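Local coordinates for protein putative phthiocerol dimycocerosate transporter LppX (Mycobacterium tuberculosis, PDB 2BYO) that probably carries phthiocerol dimycocerosates from the cell membrane to the outer membrane, holding lipid in the large hydrophobic cavity of a U-shaped beta half-barrel, at residues 92-97 and 101-106; 171-174 and 178-181. One frame throughout, in Å; residues are numbered along the deposited sequence.

Contact 1 and contact 2 lie on opposite sides of the chain's centre but belong to one antiparallel sheet, the curved wall of the half-barrel. Their centres are about 30 Å apart and their nearest atoms about 18 Å, so neither touches the other. Contact 1 (92-97 with 101-106) is the hairpin that ends the sheet at outermost strand 99-105; D-malate rests against it. Contact 2 (171-174 with 178-181) sits where strand 167-174 turns toward strand 181-187. From these well-separated parts of the sheet, contact 1 gives I106 to an alpha-linolenic acid pocket, and contact 2 gives V171 and L181 to that of the docosahexaenoic acid.

Contact 1: residues 92-97 and 101-106; sequences ISVKLF and SNLGSI. With MLT (D-malate), chain M.
V94 and L103 meet on one face of the hairpin formed by strands 91-96 and 99-105, their side chains crossing at about a right angle. L103 can be followed outward from the backbone. Its CB lies 4.0 Å from I92 O, and with chi1 at -62° its CG turns away from its own carbonyl carbon and comes to 3.9 Å from CG2 of V94. At the tip, CD1 reaches CG1 of V94 at 3.6 Å, while CD2 also rests against CG2; Y77 and L55 add further contacts to this leucine. On the other face, the S93 hydroxyl donates to the N102 side chain, OG to OD1 at 2.5 Å, within the plane of the amide carbonyl. Between V94 and S101 two nearly straight backbone bonds join the strands. Further along, L103 and G104 both face I92, a classic beta bulge: I92 O accepts from L103 N at 2.8 Å and, weakly, from G104 N at 3.3 Å, and I92 N donates to G104 O. Beyond the bulge D-malate lies close, its O4 3.3 Å from G104 CA, and S105 OG, bonded to D90, caps the helix that starts at I106. The chemistry implies a hairpin with unlike faces, one packed largely through V94 and L103 carbons, the other joined by the S93-N102 side-chain bond, whose bulge lets a single carbonyl serve two amides.

Contact 2: residues 171-174 and 178-181; sequences VWIA and SHHL. With HXA (docosa-4,7,10,13,16,19-hexaenoic acid), chain I.
L181 packs against V171 on the lipid side of this hairpin end, and here the fit is close. With chi1 at -175°, CG of L181 swings opposite its own backbone N, and CD1 comes to 3.7 Å from CB of V171. The other branch, CD2, faces the fatty acid at 3.9 Å from its C12, while CG1 of V171 meets C20 of the same lipid at 3.8 Å. I173 lies alongside, its CG1 loosely near CD1 of L181 at 4.4 Å and its CG2 at the edge of the H179 ring. A single direct hydrogen bond joins the segments: A174 N donates almost straight to H180 O at 2.9 Å, in the carbonyl plane, and I173 CA leans on that same oxygen. Toward the turn the contact is more polar and hydrated, with H179 and H180 partly exposed, though A174 CB still lies 3.5 Å from S178 OG. A water bridges A174 O and H179 N, and sits over a face of the H179 imidazole. S178 OG, also bonded to D176, accepts from H180 N at 3.1 Å, an ST turn leading to H180, whose NE2 binds a zinc ion and whose ring stacks on W200. The arrangement is the turn end of a beta hairpin (strands 167-174 and 181-187) of the half-barrel: V171 and L181 line the lipid-filled cavity, while I173 packs on helix 22-36.

Contact 1: residues 92-97 and 101-106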
ATOM      1  N   ILE A  92      13.943  -0.924   8.105  1.00 44.21           N
ATOM      2  CA  ILE A  92      13.671  -0.976   6.671  1.00 41.84           C
ATOM      3  C   ILE A  92      15.017  -0.772   5.993  1.00 40.55           C
ATOM      4  O   ILE A  92      15.660   0.253   6.215  1.00 41.63           O
ATOM      5  CB  ILE A  92      12.702   0.153   6.252  1.00 41.24           C
ATOM      6  CG1 ILE A  92      11.343  -0.030   6.949  1.00 43.75           C
ATOM      7  CG2 ILE A  92      12.530   0.198   4.739  1.00 39.02           C
ATOM      8  CD1 ILE A  92      10.452   1.211   6.890  1.00 45.37           C
ATOM      9  N   SER A  93      15.438  -1.742   5.184  1.00 39.43           N
ATOM     10  CA  SER A  93      16.793  -1.776   4.616  1.00 38.63           C
ATOM     11  C   SER A  93      16.818  -2.131   3.122  1.00 36.64           C
ATOM     12  O   SER A  93      15.914  -2.798   2.615  1.00 35.22           O
ATOM     13  CB  SER A  93      17.636  -2.806   5.363  1.00 39.97           C
ATOM     14  OG  SER A  93      17.741  -2.499   6.745  1.00 44.83           O
ATOM     15  N   VAL A  94      17.868  -1.666   2.440  1.00 37.25           N
ATOM     16  CA  VAL A  94      18.164  -2.011   1.043  1.00 35.71           C
ATOM     17  C   VAL A  94      19.645  -2.399   0.928  1.00 35.60           C
ATOM     18  O   VAL A  94      20.466  -1.958   1.722  1.00 36.05           O
ATOM     19  CB  VAL A  94      17.860  -0.857   0.039  1.00 35.65           C
ATOM     20  CG1 VAL A  94      16.383  -0.565  -0.006  1.00 37.55           C
ATOM     21  CG2 VAL A  94      18.635   0.407   0.380  1.00 38.02           C
ATOM     22  N   LYS A  95      19.957  -3.247  -0.050  1.00 35.11           N
ATOM     23  CA  LYS A  95      21.317  -3.724  -0.284  1.00 34.59           C
ATOM     24  C   LYS A  95      21.884  -3.044  -1.527  1.00 33.69           C
ATOM     25  O   LYS A  95      21.337  -3.164  -2.633  1.00 33.99           O
ATOM     26  CB  LYS A  95      21.336  -5.243  -0.455  1.00 33.89           C
ATOM     27  CG  LYS A  95      22.727  -5.881  -0.432  1.00 36.81           C
ATOM     28  CD  LYS A  95      22.642  -7.381  -0.691  1.00 37.19           C
ATOM     29  CE  LYS A  95      24.000  -8.034  -0.573  1.00 42.03           C
ATOM     30  NZ  LYS A  95      23.940  -9.502  -0.833  1.00 43.43           N
ATOM     31  N   LEU A  96      22.970  -2.312  -1.325  1.00 34.29           N
ATOM     32  CA  LEU A  96      23.703  -1.679  -2.409  1.00 33.86           C
ATOM     33  C   LEU A  96      25.092  -2.281  -2.477  1.00 33.28           C
ATOM     34  O   LEU A  96      25.891  -2.192  -1.533  1.00 32.86           O
ATOM     35  CB  LEU A  96      23.786  -0.181  -2.198  1.00 35.26           C
ATOM     36  CG  LEU A  96      22.446   0.539  -2.174  1.00 35.72           C
ATOM     37  CD1 LEU A  96      22.677   1.976  -1.740  1.00 39.58           C
ATOM     38  CD2 LEU A  96      21.784   0.479  -3.533  1.00 36.89           C
ATOM     39  N   PHE A  97      25.367  -2.894  -3.622  1.00 32.03           N
ATOM     40  CA  PHE A  97      26.581  -3.662  -3.832  1.00 31.53           C
ATOM     41  C   PHE A  97      26.590  -4.789  -2.812  1.00 31.19           C
ATOM     42  O   PHE A  97      25.650  -5.561  -2.816  1.00 30.25           O
ATOM     43  CB  PHE A  97      27.826  -2.764  -3.841  1.00 32.66           C
ATOM     44  CG  PHE A  97      28.911  -3.293  -4.713  1.00 32.14           C
ATOM     45  CD1 PHE A  97      28.825  -3.149  -6.082  1.00 32.29           C
ATOM     46  CD2 PHE A  97      29.973  -3.996  -4.182  1.00 32.98           C
ATOM     47  CE1 PHE A  97      29.804  -3.656  -6.909  1.00 32.83           C
ATOM     48  CE2 PHE A  97      30.958  -4.512  -5.010  1.00 34.36           C
ATOM     49  CZ  PHE A  97      30.863  -4.332  -6.383  1.00 32.59           C
ATOM     50  N   SER A 101      22.036  -1.094   3.885  1.00 39.33           N
ATOM     51  CA  SER A 101      21.866   0.152   4.618  1.00 42.35           C
ATOM     52  C   SER A 101      20.400   0.327   5.011  1.00 42.46           C
ATOM     53  O   SER A 101      19.501  -0.100   4.293  1.00 40.29           O
ATOM     54  CB  SER A 101      22.350   1.344   3.795  1.00 42.89           C
ATOM     55  OG  SER A 101      21.604   1.458   2.607  1.00 43.90           O
ATOM     56  N   ASN A 102      20.188   0.950   6.166  1.00 45.42           N
ATOM     57  CA  ASN A 102      18.858   1.227   6.694  1.00 47.03           C
ATOM     58  C   ASN A 102      18.312   2.537   6.138  1.00 47.77           C
ATOM     59  O   ASN A 102      18.933   3.581   6.296  1.00 49.50           O
ATOM     60  CB  ASN A 102      18.915   1.317   8.226  1.00 50.66           C
ATOM     61  CG  ASN A 102      19.321  -0.001   8.881  1.00 51.53           C
ATOM     62  OD1 ASN A 102      18.948  -1.078   8.423  1.00 50.81           O
ATOM     63  ND2 ASN A 102      20.076   0.087   9.964  1.00 54.88           N
ATOM     64  N   LEU A 103      17.152   2.474   5.487  1.00 46.93           N
ATOM     65  CA  LEU A 103      16.469   3.675   4.980  1.00 47.93           C
ATOM     66  C   LEU A 103      15.576   4.292   6.043  1.00 50.61           C
ATOM     67  O   LEU A 103      15.293   5.500   6.024  1.00 53.11           O
ATOM     68  CB  LEU A 103      15.625   3.345   3.751  1.00 45.84           C
ATOM     69  CG  LEU A 103      16.371   2.828   2.522  1.00 44.86           C
ATOM     70  CD1 LEU A 103      15.397   2.648   1.384  1.00 45.45           C
ATOM     71  CD2 LEU A 103      17.490   3.769   2.118  1.00 47.88           C
ATOM     72  N   GLY A 104      15.111   3.469   6.966  1.00 50.02           N
ATOM     73  CA  GLY A 104      14.222   3.964   7.976  1.00 52.82           C
ATOM     74  C   GLY A 104      13.894   2.948   9.030  1.00 53.46           C
ATOM     75  O   GLY A 104      14.328   1.798   8.971  1.00 51.72           O
ATOM     76  N   SER A 105      13.118   3.415   9.995  1.00 56.67           N
ATOM     77  CA  SER A 105      12.713   2.643  11.145  1.00 58.51           C
ATOM     78  C   SER A 105      11.197   2.666  11.214  1.00 58.86           C
ATOM     79  O   SER A 105      10.580   3.715  11.039  1.00 59.84           O
ATOM     80  CB  SER A 105      13.307   3.256  12.414  1.00 62.22           C
ATOM     81  OG  SER A 105      12.452   3.060  13.525  1.00 65.21           O
ATOM     82  N   ILE A 106      10.610   1.505  11.476  1.00 58.72           N
ATOM     83  CA  ILE A 106       9.161   1.365  11.555  1.00 59.99           C
ATOM     84  C   ILE A 106       8.596   2.255  12.658  1.00 63.89           C
ATOM     85  O   ILE A 106       7.667   3.031  12.425  1.00 64.39           O
ATOM     86  CB  ILE A 106       8.759  -0.106  11.803  1.00 59.22           C
ATOM     87  CG1 ILE A 106       9.053  -0.947  10.556  1.00 56.67           C
ATOM     88  CG2 ILE A 106       7.282  -0.216  12.159  1.00 61.03           C
ATOM     89  CD1 ILE A 106       8.975  -2.437  10.800  1.00 56.23           C
TER
HETATM   90  C1  MLT M1219      16.131   6.516  10.654  1.00 71.00           C
HETATM   91  O1  MLT M1219      15.128   6.028  11.210  1.00 72.33           O
HETATM   92  O2  MLT M1219      17.201   5.862  10.660  1.00 72.58           O
HETATM   93  C2  MLT M1219      16.048   7.856   9.971  1.00 70.62           C
HETATM   94  O3  MLT M1219      15.227   8.768  10.679  1.00 70.21           O
HETATM   95  C3  MLT M1219      15.572   7.666   8.531  1.00 68.83           C
HETATM   96  C4  MLT M1219      14.066   7.674   8.373  1.00 69.11           C
HETATM   97  O4  MLT M1219      13.315   6.970   9.102  1.00 65.75           O
HETATM   98  O5  MLT M1219      13.557   8.389   7.473  1.00 69.81           O

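Contact 2: residues 171-174 and 178-181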
ATOM      1  N   VAL A 171      -9.836   2.172  -4.859  1.00 26.46           N
ATOM      2  CA  VAL A 171      -9.607   0.803  -4.398  1.00 26.39           C
ATOM      3  C   VAL A 171     -10.337  -0.158  -5.324  1.00 25.35           C
ATOM      4  O   VAL A 171     -11.393   0.183  -5.870  1.00 24.38           O
ATOM      5  CB  VAL A 171     -10.076   0.559  -2.933  1.00 26.44           C
ATOM      6  CG1 VAL A 171      -9.295   1.448  -1.960  1.00 29.48           C
ATOM      7  CG2 VAL A 171     -11.579   0.765  -2.771  1.00 28.63           C
ATOM      8  N   TRP A 172      -9.765  -1.347  -5.485  1.00 24.81           N
ATOM      9  CA  TRP A 172     -10.356  -2.413  -6.277  1.00 24.52           C
ATOM     10  C   TRP A 172     -10.510  -3.633  -5.389  1.00 25.23           C
ATOM     11  O   TRP A 172      -9.513  -4.184  -4.896  1.00 23.84           O
ATOM     12  CB  TRP A 172      -9.453  -2.748  -7.452  1.00 25.32           C
ATOM     13  CG  TRP A 172      -9.417  -1.724  -8.557  1.00 24.78           C
ATOM     14  CD1 TRP A 172     -10.160  -1.739  -9.699  1.00 26.47           C
ATOM     15  CD2 TRP A 172      -8.566  -0.568  -8.648  1.00 27.31           C
ATOM     16  NE1 TRP A 172      -9.843  -0.662 -10.489  1.00 27.02           N
ATOM     17  CE2 TRP A 172      -8.871   0.077  -9.870  1.00 27.95           C
ATOM     18  CE3 TRP A 172      -7.590  -0.003  -7.814  1.00 25.86           C
ATOM     19  CZ2 TRP A 172      -8.223   1.247 -10.284  1.00 29.11           C
ATOM     20  CZ3 TRP A 172      -6.951   1.160  -8.225  1.00 27.18           C
ATOM     21  CH2 TRP A 172      -7.277   1.776  -9.447  1.00 27.70           C
ATOM     22  N   ILE A 173     -11.758  -4.052  -5.190  1.00 25.82           N
ATOM     23  CA  ILE A 173     -12.103  -5.049  -4.191  1.00 26.05           C
ATOM     24  C   ILE A 173     -12.660  -6.273  -4.878  1.00 27.00           C
ATOM     25  O   ILE A 173     -13.647  -6.183  -5.604  1.00 26.72           O
ATOM     26  CB  ILE A 173     -13.145  -4.502  -3.176  1.00 26.44           C
ATOM     27  CG1 ILE A 173     -12.565  -3.292  -2.431  1.00 26.04           C
ATOM     28  CG2 ILE A 173     -13.556  -5.586  -2.172  1.00 27.19           C
ATOM     29  CD1 ILE A 173     -13.609  -2.456  -1.746  1.00 27.99           C
ATOM     30  N   ALA A 174     -12.032  -7.422  -4.624  1.00 27.74           N
ATOM     31  CA  ALA A 174     -12.406  -8.676  -5.275  1.00 28.16           C
ATOM     32  C   ALA A 174     -13.889  -8.958  -5.081  1.00 29.63           C
ATOM     33  O   ALA A 174     -14.453  -8.678  -4.009  1.00 30.40           O
ATOM     34  CB  ALA A 174     -11.580  -9.827  -4.723  1.00 28.19           C
ATOM     35  N   SER A 178     -13.846 -13.194  -1.290  1.00 31.14           N
ATOM     36  CA  SER A 178     -12.695 -12.922  -0.422  1.00 29.70           C
ATOM     37  C   SER A 178     -12.627 -11.480   0.075  1.00 28.34           C
ATOM     38  O   SER A 178     -11.999 -11.208   1.095  1.00 28.52           O
ATOM     39  CB  SER A 178     -11.407 -13.204  -1.175  1.00 28.66           C
ATOM     40  OG  SER A 178     -11.224 -12.261  -2.223  1.00 26.28           O
ATOM     41  N   HIS A 179     -13.237 -10.564  -0.670  1.00 27.57           N
ATOM     42  CA  HIS A 179     -13.091  -9.113  -0.436  1.00 27.04           C
ATOM     43  C   HIS A 179     -11.637  -8.642  -0.452  1.00 26.72           C
ATOM     44  O   HIS A 179     -11.308  -7.639   0.167  1.00 26.20           O
ATOM     45  CB  HIS A 179     -13.766  -8.702   0.877  1.00 28.03           C
ATOM     46  CG  HIS A 179     -15.262  -8.765   0.835  1.00 28.47           C
ATOM     47  ND1 HIS A 179     -15.982  -9.777   1.424  1.00 29.56           N
ATOM     48  CD2 HIS A 179     -16.172  -7.934   0.277  1.00 29.34           C
ATOM     49  CE1 HIS A 179     -17.270  -9.576   1.228  1.00 31.34           C
ATOM     50  NE2 HIS A 179     -17.414  -8.460   0.539  1.00 32.28           N
ATOM     51  N   HIS A 180     -10.765  -9.346  -1.169  1.00 26.19           N
ATOM     52  CA  HIS A 180      -9.347  -8.984  -1.175  1.00 26.39           C
ATOM     53  C   HIS A 180      -9.205  -7.572  -1.707  1.00 25.70           C
ATOM     54  O   HIS A 180      -9.892  -7.196  -2.657  1.00 25.32           O
ATOM     55  CB  HIS A 180      -8.518  -9.905  -2.070  1.00 25.96           C
ATOM     56  CG  HIS A 180      -8.271 -11.260  -1.491  1.00 26.52           C
ATOM     57  ND1 HIS A 180      -8.249 -12.403  -2.267  1.00 27.22           N
ATOM     58  CD2 HIS A 180      -8.024 -11.655  -0.222  1.00 25.72           C
ATOM     59  CE1 HIS A 180      -8.000 -13.445  -1.494  1.00 28.42           C
ATOM     60  NE2 HIS A 180      -7.855 -13.020  -0.251  1.00 26.98           N
ATOM     61  N   LEU A 181      -8.322  -6.800  -1.092  1.00 25.29           N
ATOM     62  CA  LEU A 181      -7.975  -5.492  -1.621  1.00 26.23           C
ATOM     63  C   LEU A 181      -6.936  -5.717  -2.719  1.00 25.60           C
ATOM     64  O   LEU A 181      -5.723  -5.684  -2.460  1.00 25.96           O
ATOM     65  CB  LEU A 181      -7.438  -4.588  -0.504  1.00 26.75           C
ATOM     66  CG  LEU A 181      -7.146  -3.136  -0.909  1.00 27.53           C
ATOM     67  CD1 LEU A 181      -8.389  -2.420  -1.461  1.00 28.47           C
ATOM     68  CD2 LEU A 181      -6.601  -2.363   0.299  1.00 30.16           C
TER
HETATM   69  C1  HXA I1215      -2.750  -4.286  10.130  1.00 70.40           C
HETATM   70  O1  HXA I1215      -2.607  -4.342  11.376  1.00 71.15           O
HETATM   71  O2  HXA I1215      -3.218  -3.286   9.542  1.00 69.76           O
HETATM   72  C2  HXA I1215      -2.346  -5.497   9.313  1.00 69.84           C
HETATM   73  C3  HXA I1215      -1.583  -5.096   8.047  1.00 69.49           C
HETATM   74  C4  HXA I1215      -0.558  -6.164   7.645  1.00 68.07           C
HETATM   75  C5  HXA I1215      -0.906  -6.886   6.340  1.00 67.01           C
HETATM   76  C6  HXA I1215       0.023  -6.502   5.183  1.00 65.01           C
HETATM   77  C7  HXA I1215      -0.712  -5.775   4.065  1.00 63.06           C
HETATM   78  C8  HXA I1215       0.209  -4.799   3.343  1.00 62.45           C
HETATM   79  C9  HXA I1215      -0.529  -4.092   2.204  1.00 61.84           C
HETATM   80  C10 HXA I1215      -0.841  -2.624   2.503  1.00 60.85           C
HETATM   81  C11 HXA I1215      -2.244  -2.405   3.077  1.00 61.03           C
HETATM   82  C12 HXA I1215      -3.216  -1.801   2.060  1.00 60.01           C
HETATM   83  C13 HXA I1215      -3.164  -0.269   2.025  1.00 59.76           C
HETATM   84  C14 HXA I1215      -4.363   0.395   2.713  1.00 59.21           C
HETATM   85  C15 HXA I1215      -5.179   1.252   1.742  1.00 58.71           C
HETATM   86  C16 HXA I1215      -6.282   2.002   2.483  1.00 57.16           C
HETATM   87  C17 HXA I1215      -7.396   2.462   1.549  1.00 55.96           C
HETATM   88  C18 HXA I1215      -8.085   3.711   2.107  1.00 54.78           C
HETATM   89  C19 HXA I1215      -9.508   3.891   1.580  1.00 52.96           C
HETATM   90  C20 HXA I1215      -9.520   4.590   0.224  1.00 51.30           C
HETATM   91  C21 HXA I1215     -10.946   4.817  -0.276  1.00 50.26           C
HETATM   92  C22 HXA I1215     -11.036   4.996  -1.782  1.00 48.30           C
HETATM   93  O   HOH W   1     -15.703 -10.593  -2.609  1.00 27.72           O